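Local coordinates for protein haloperoxidase (Corallina officinalis, PDB 1QHB) that uses bound vanadate and hydrogen peroxide to halogenate organic substrates with bromide, working as a homododecamer whose subunits also bind calcium, at residues 408-422 with 460-472. Sequence-based numbering, arbitrary orientation.
Sequences EATGGLISVNKNAFL and SPGKSFLLPMAFA
The side chains of Glu408 and Met469 cross at about a right angle where helix 407-422 starts to run beside the loop 460-472. Glu408 CB lies 3.9 Å from Met469 SD; the carboxylate, also beside the methionine methyl, is held by a salt bridge to Lys59 and hydrogen bonds to Gln302 and Ser475. The Glu408 carbonyl is linked to Leu467 N by one water, which donates to the former and accepts from the latter. One turn on, lack of a side chain at Gly411 lets the loop come close, since a CB there would clash with Leu467 N. Gly412 CA packs 3.7 Å from Leu466 CD2. At Ser415, chi1 of -162° sets OG anti to the backbone N and against the loop, where it accepts a nearly straight bond from Phe465 N (2.8 Å, 165°). Lys418 then lays its aliphatic chain across the Phe465 ring, CD 3.8 Å from the centroid in a CH-pi contact, while NZ is too distant for more than a weak cation-pi attraction. Asn419 reads the Lys463 backbone with both ends of its amide: ND2 donates to Lys463 O at 2.8 Å, from above that carbonyl's plane, and OD1 receives Lys463 N at 3.2 Å in a more bent bond; ND2 also makes a weak bond to Ser415 O. A leucine here would probably leave both Lys463 backbone groups without these mates and the loop freer to move there. Finally, Leu422 CD1 brushes Lys463 CE at the solvent-exposed end. Ser415 and Asn419 thus serve three backbone groups of the loop, a case of helix-to-loop packing in the helical vanadium haloperoxidase fold, its Glu408 end close to Arg406, a residue that probably binds vanadate.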
loop_
_atom_site.group_PDB
_atom_site.type_symbol
_atom_site.label_atom_id
_atom_site.label_comp_id
_atom_site.label_asym_id
_atom_site.label_seq_id
_atom_site.Cartn_x
_atom_site.Cartn_y
_atom_site.Cartn_z
ATOM N N GLU A 408 9.299 -38.590 39.304
ATOM C CA GLU A 408 9.867 -39.915 39.411
ATOM C C GLU A 408 11.356 -39.929 39.118
ATOM O O GLU A 408 12.104 -40.652 39.836
ATOM C CB GLU A 408 9.162 -40.880 38.453
ATOM C CG GLU A 408 9.468 -40.620 36.976
ATOM C CD GLU A 408 8.348 -41.164 36.130
ATOM O OE1 GLU A 408 7.131 -41.011 36.489
ATOM O OE2 GLU A 408 8.674 -41.740 35.091
ATOM N N ALA A 409 11.844 -39.114 38.189
ATOM C CA ALA A 409 13.287 -39.061 37.887
ATOM C C ALA A 409 14.039 -38.477 39.063
ATOM O O ALA A 409 15.147 -38.880 39.412
ATOM C CB ALA A 409 13.480 -38.184 36.654
ATOM N N THR A 410 13.438 -37.476 39.718
ATOM C CA THR A 410 14.050 -36.874 40.894
ATOM C C THR A 410 14.162 -37.900 42.018
ATOM O O THR A 410 15.163 -37.880 42.754
ATOM C CB THR A 410 13.261 -35.656 41.389
ATOM O OG1 THR A 410 13.179 -34.700 40.320
ATOM C CG2 THR A 410 14.052 -34.954 42.520
ATOM N N GLY A 411 13.131 -38.757 42.157
ATOM C CA GLY A 411 13.175 -39.798 43.203
ATOM C C GLY A 411 14.298 -40.782 42.822
ATOM O O GLY A 411 15.040 -41.254 43.655
ATOM N N GLY A 412 14.486 -41.052 41.524
ATOM C CA GLY A 412 15.568 -41.901 41.034
ATOM C C GLY A 412 16.923 -41.335 41.492
ATOM O O GLY A 412 17.850 -42.086 41.847
ATOM N N LEU A 413 17.117 -40.011 41.414
ATOM C CA LEU A 413 18.380 -39.389 41.774
ATOM C C LEU A 413 18.633 -39.530 43.258
ATOM O O LEU A 413 19.749 -39.724 43.720
ATOM C CB LEU A 413 18.403 -37.885 41.419
ATOM C CG LEU A 413 18.338 -37.507 39.923
ATOM C CD1 LEU A 413 18.295 -35.993 39.778
ATOM C CD2 LEU A 413 19.503 -38.123 39.159
ATOM N N ILE A 414 17.620 -39.337 44.057
ATOM C CA ILE A 414 17.653 -39.474 45.507
ATOM C C ILE A 414 17.959 -40.923 45.873
ATOM O O ILE A 414 18.820 -41.125 46.716
ATOM C CB ILE A 414 16.262 -39.102 46.049
ATOM C CG1 ILE A 414 16.058 -37.590 45.881
ATOM C CG2 ILE A 414 16.084 -39.596 47.472
ATOM C CD1 ILE A 414 14.680 -37.090 46.291
ATOM N N SER A 415 17.274 -41.911 45.258
ATOM C CA SER A 415 17.552 -43.287 45.647
ATOM C C SER A 415 19.000 -43.682 45.383
ATOM O O SER A 415 19.700 -44.249 46.240
ATOM C CB SER A 415 16.595 -44.246 44.915
ATOM O OG SER A 415 16.672 -45.466 45.682
ATOM N N VAL A 416 19.504 -43.382 44.182
ATOM C CA VAL A 416 20.888 -43.692 43.826
ATOM C C VAL A 416 21.875 -42.990 44.741
ATOM O O VAL A 416 22.809 -43.645 45.211
ATOM C CB VAL A 416 21.145 -43.322 42.366
ATOM C CG1 VAL A 416 22.619 -43.344 41.988
ATOM C CG2 VAL A 416 20.329 -44.275 41.509
ATOM N N ASN A 417 21.729 -41.676 45.000
ATOM C CA ASN A 417 22.659 -40.988 45.891
ATOM C C ASN A 417 22.690 -41.533 47.313
ATOM O O ASN A 417 23.759 -41.643 47.959
ATOM C CB ASN A 417 22.248 -39.520 45.947
ATOM C CG ASN A 417 22.888 -38.611 46.961
ATOM O OD1 ASN A 417 22.672 -38.615 48.176
ATOM N ND2 ASN A 417 23.740 -37.701 46.498
ATOM N N LYS A 418 21.517 -41.734 47.896
ATOM C CA LYS A 418 21.451 -42.242 49.264
ATOM C C LYS A 418 22.022 -43.676 49.342
ATOM O O LYS A 418 22.799 -43.943 50.267
ATOM C CB LYS A 418 20.014 -42.192 49.778
ATOM C CG LYS A 418 19.847 -42.679 51.212
ATOM C CD LYS A 418 18.688 -41.939 51.877
ATOM C CE LYS A 418 18.579 -42.284 53.350
ATOM N NZ LYS A 418 19.772 -41.857 54.119
ATOM N N ASN A 419 21.754 -44.598 48.420
ATOM C CA ASN A 419 22.343 -45.920 48.427
ATOM C C ASN A 419 23.860 -45.840 48.274
ATOM O O ASN A 419 24.603 -46.490 49.049
ATOM C CB ASN A 419 21.772 -46.806 47.315
ATOM C CG ASN A 419 20.463 -47.408 47.801
ATOM O OD1 ASN A 419 20.459 -48.047 48.855
ATOM N ND2 ASN A 419 19.374 -47.217 47.083
ATOM N N ALA A 420 24.376 -45.014 47.363
ATOM C CA ALA A 420 25.824 -44.836 47.238
ATOM C C ALA A 420 26.424 -44.308 48.534
ATOM O O ALA A 420 27.515 -44.677 48.977
ATOM C CB ALA A 420 26.170 -43.812 46.167
ATOM N N PHE A 421 25.737 -43.381 49.184
ATOM C CA PHE A 421 26.239 -42.818 50.427
ATOM C C PHE A 421 26.454 -43.875 51.497
ATOM O O PHE A 421 27.460 -43.795 52.208
ATOM C CB PHE A 421 25.300 -41.745 50.941
ATOM C CG PHE A 421 25.646 -41.172 52.282
ATOM C CD1 PHE A 421 26.681 -40.273 52.419
ATOM C CD2 PHE A 421 24.922 -41.538 53.402
ATOM C CE1 PHE A 421 27.000 -39.744 53.656
ATOM C CE2 PHE A 421 25.242 -41.018 54.646
ATOM C CZ PHE A 421 26.277 -40.107 54.773
ATOM N N LEU A 422 25.548 -44.817 51.675
ATOM C CA LEU A 422 25.653 -45.839 52.698
ATOM C C LEU A 422 26.804 -46.785 52.361
ATOM O O LEU A 422 27.421 -47.297 53.297
ATOM C CB LEU A 422 24.363 -46.622 52.929
ATOM C CG LEU A 422 23.107 -45.840 53.303
ATOM C CD1 LEU A 422 21.906 -46.765 53.116
ATOM C CD2 LEU A 422 23.144 -45.294 54.715
ATOM N N SER A 460 16.147 -55.945 43.436
ATOM C CA SER A 460 17.195 -55.043 42.982
ATOM C C SER A 460 18.112 -54.752 44.176
ATOM O O SER A 460 17.651 -54.751 45.321
ATOM C CB SER A 460 16.647 -53.704 42.477
ATOM O OG SER A 460 15.768 -53.943 41.395
ATOM N N PRO A 461 19.392 -54.526 43.914
ATOM C CA PRO A 461 20.342 -54.244 44.967
ATOM C C PRO A 461 20.002 -52.941 45.688
ATOM O O PRO A 461 19.528 -51.974 45.092
ATOM C CB PRO A 461 21.680 -54.117 44.257
ATOM C CG PRO A 461 21.477 -54.528 42.847
ATOM C CD PRO A 461 20.004 -54.516 42.564
ATOM N N GLY A 462 20.256 -52.881 46.987
ATOM C CA GLY A 462 20.026 -51.746 47.839
ATOM C C GLY A 462 18.596 -51.580 48.322
ATOM O O GLY A 462 17.663 -52.313 48.022
ATOM N N LYS A 463 18.436 -50.559 49.156
ATOM C CA LYS A 463 17.125 -50.145 49.647
ATOM C C LYS A 463 16.512 -49.342 48.484
ATOM O O LYS A 463 17.241 -48.979 47.537
ATOM C CB LYS A 463 17.224 -49.283 50.890
ATOM C CG LYS A 463 17.739 -49.991 52.128
ATOM C CD LYS A 463 17.276 -49.295 53.394
ATOM C CE LYS A 463 18.338 -48.371 53.943
ATOM N NZ LYS A 463 17.830 -47.691 55.169
ATOM N N SER A 464 15.201 -49.105 48.531
ATOM C CA SER A 464 14.625 -48.325 47.446
ATOM C C SER A 464 14.061 -47.034 48.020
ATOM O O SER A 464 13.171 -47.142 48.877
ATOM C CB SER A 464 13.510 -49.083 46.724
ATOM O OG SER A 464 12.753 -48.099 46.022
ATOM N N PHE A 465 14.634 -45.875 47.616
ATOM C CA PHE A 465 14.039 -44.636 48.118
ATOM C C PHE A 465 13.215 -43.978 47.003
ATOM O O PHE A 465 12.904 -42.798 47.085
ATOM C CB PHE A 465 15.101 -43.684 48.675
ATOM C CG PHE A 465 15.931 -44.379 49.745
ATOM C CD1 PHE A 465 15.491 -44.432 51.061
ATOM C CD2 PHE A 465 17.145 -44.957 49.421
ATOM C CE1 PHE A 465 16.253 -45.064 52.025
ATOM C CE2 PHE A 465 17.909 -45.590 50.396
ATOM C CZ PHE A 465 17.457 -45.675 51.699
ATOM N N LEU A 466 12.862 -44.698 45.931
ATOM C CA LEU A 466 12.087 -44.196 44.845
ATOM C C LEU A 466 10.712 -43.679 45.275
ATOM O O LEU A 466 10.127 -44.115 46.274
ATOM C CB LEU A 466 11.892 -45.320 43.832
ATOM C CG LEU A 466 13.228 -45.854 43.279
ATOM C CD1 LEU A 466 12.919 -47.202 42.641
ATOM C CD2 LEU A 466 13.884 -44.867 42.337
ATOM N N LEU A 467 10.188 -42.727 44.484
ATOM C CA LEU A 467 8.846 -42.205 44.798
ATOM C C LEU A 467 7.845 -43.208 44.245
ATOM O O LEU A 467 7.812 -43.514 43.045
ATOM C CB LEU A 467 8.727 -40.818 44.127
ATOM C CG LEU A 467 7.330 -40.186 44.146
ATOM C CD1 LEU A 467 6.976 -39.644 45.504
ATOM C CD2 LEU A 467 7.259 -38.994 43.183
ATOM N N PRO A 468 6.985 -43.772 45.078
ATOM C CA PRO A 468 5.982 -44.728 44.653
ATOM C C PRO A 468 5.044 -44.055 43.666
ATOM O O PRO A 468 4.514 -42.991 43.962
ATOM C CB PRO A 468 5.322 -45.209 45.936
ATOM C CG PRO A 468 6.244 -44.814 47.064
ATOM C CD PRO A 468 6.907 -43.537 46.559
ATOM N N MET A 469 4.802 -44.675 42.496
ATOM C CA MET A 469 3.902 -44.098 41.522
ATOM C C MET A 469 2.506 -44.657 41.651
ATOM O O MET A 469 2.331 -45.823 41.922
ATOM C CB MET A 469 4.441 -44.303 40.094
ATOM C CG MET A 469 5.853 -43.736 39.926
ATOM S SD MET A 469 5.864 -41.939 40.271
ATOM C CE MET A 469 5.133 -41.533 38.769
ATOM N N ALA A 470 1.437 -43.885 41.403
ATOM C CA ALA A 470 0.105 -44.478 41.422
ATOM C C ALA A 470 -0.169 -45.189 40.096
ATOM O O ALA A 470 -1.089 -46.026 40.030
ATOM C CB ALA A 470 -1.033 -43.518 41.666
ATOM N N PHE A 471 0.609 -44.888 39.070
ATOM C CA PHE A 471 0.367 -45.405 37.720
ATOM C C PHE A 471 1.502 -46.327 37.326
ATOM O O PHE A 471 2.654 -46.021 37.572
ATOM C CB PHE A 471 0.253 -44.261 36.731
ATOM C CG PHE A 471 -0.691 -43.127 36.974
ATOM C CD1 PHE A 471 -1.846 -43.254 37.718
ATOM C CD2 PHE A 471 -0.418 -41.878 36.402
ATOM C CE1 PHE A 471 -2.716 -42.196 37.889
ATOM C CE2 PHE A 471 -1.288 -40.801 36.559
ATOM C CZ PHE A 471 -2.444 -40.964 37.309
ATOM N N ALA A 472 1.201 -47.433 36.646
ATOM C CA ALA A 472 2.233 -48.410 36.316
ATOM C C ALA A 472 3.296 -47.848 35.401
ATOM O O ALA A 472 4.469 -48.258 35.500
ATOM C CB ALA A 472 1.609 -49.642 35.673
HETATM O O HOH W 1 11.281 -42.363 41.892
#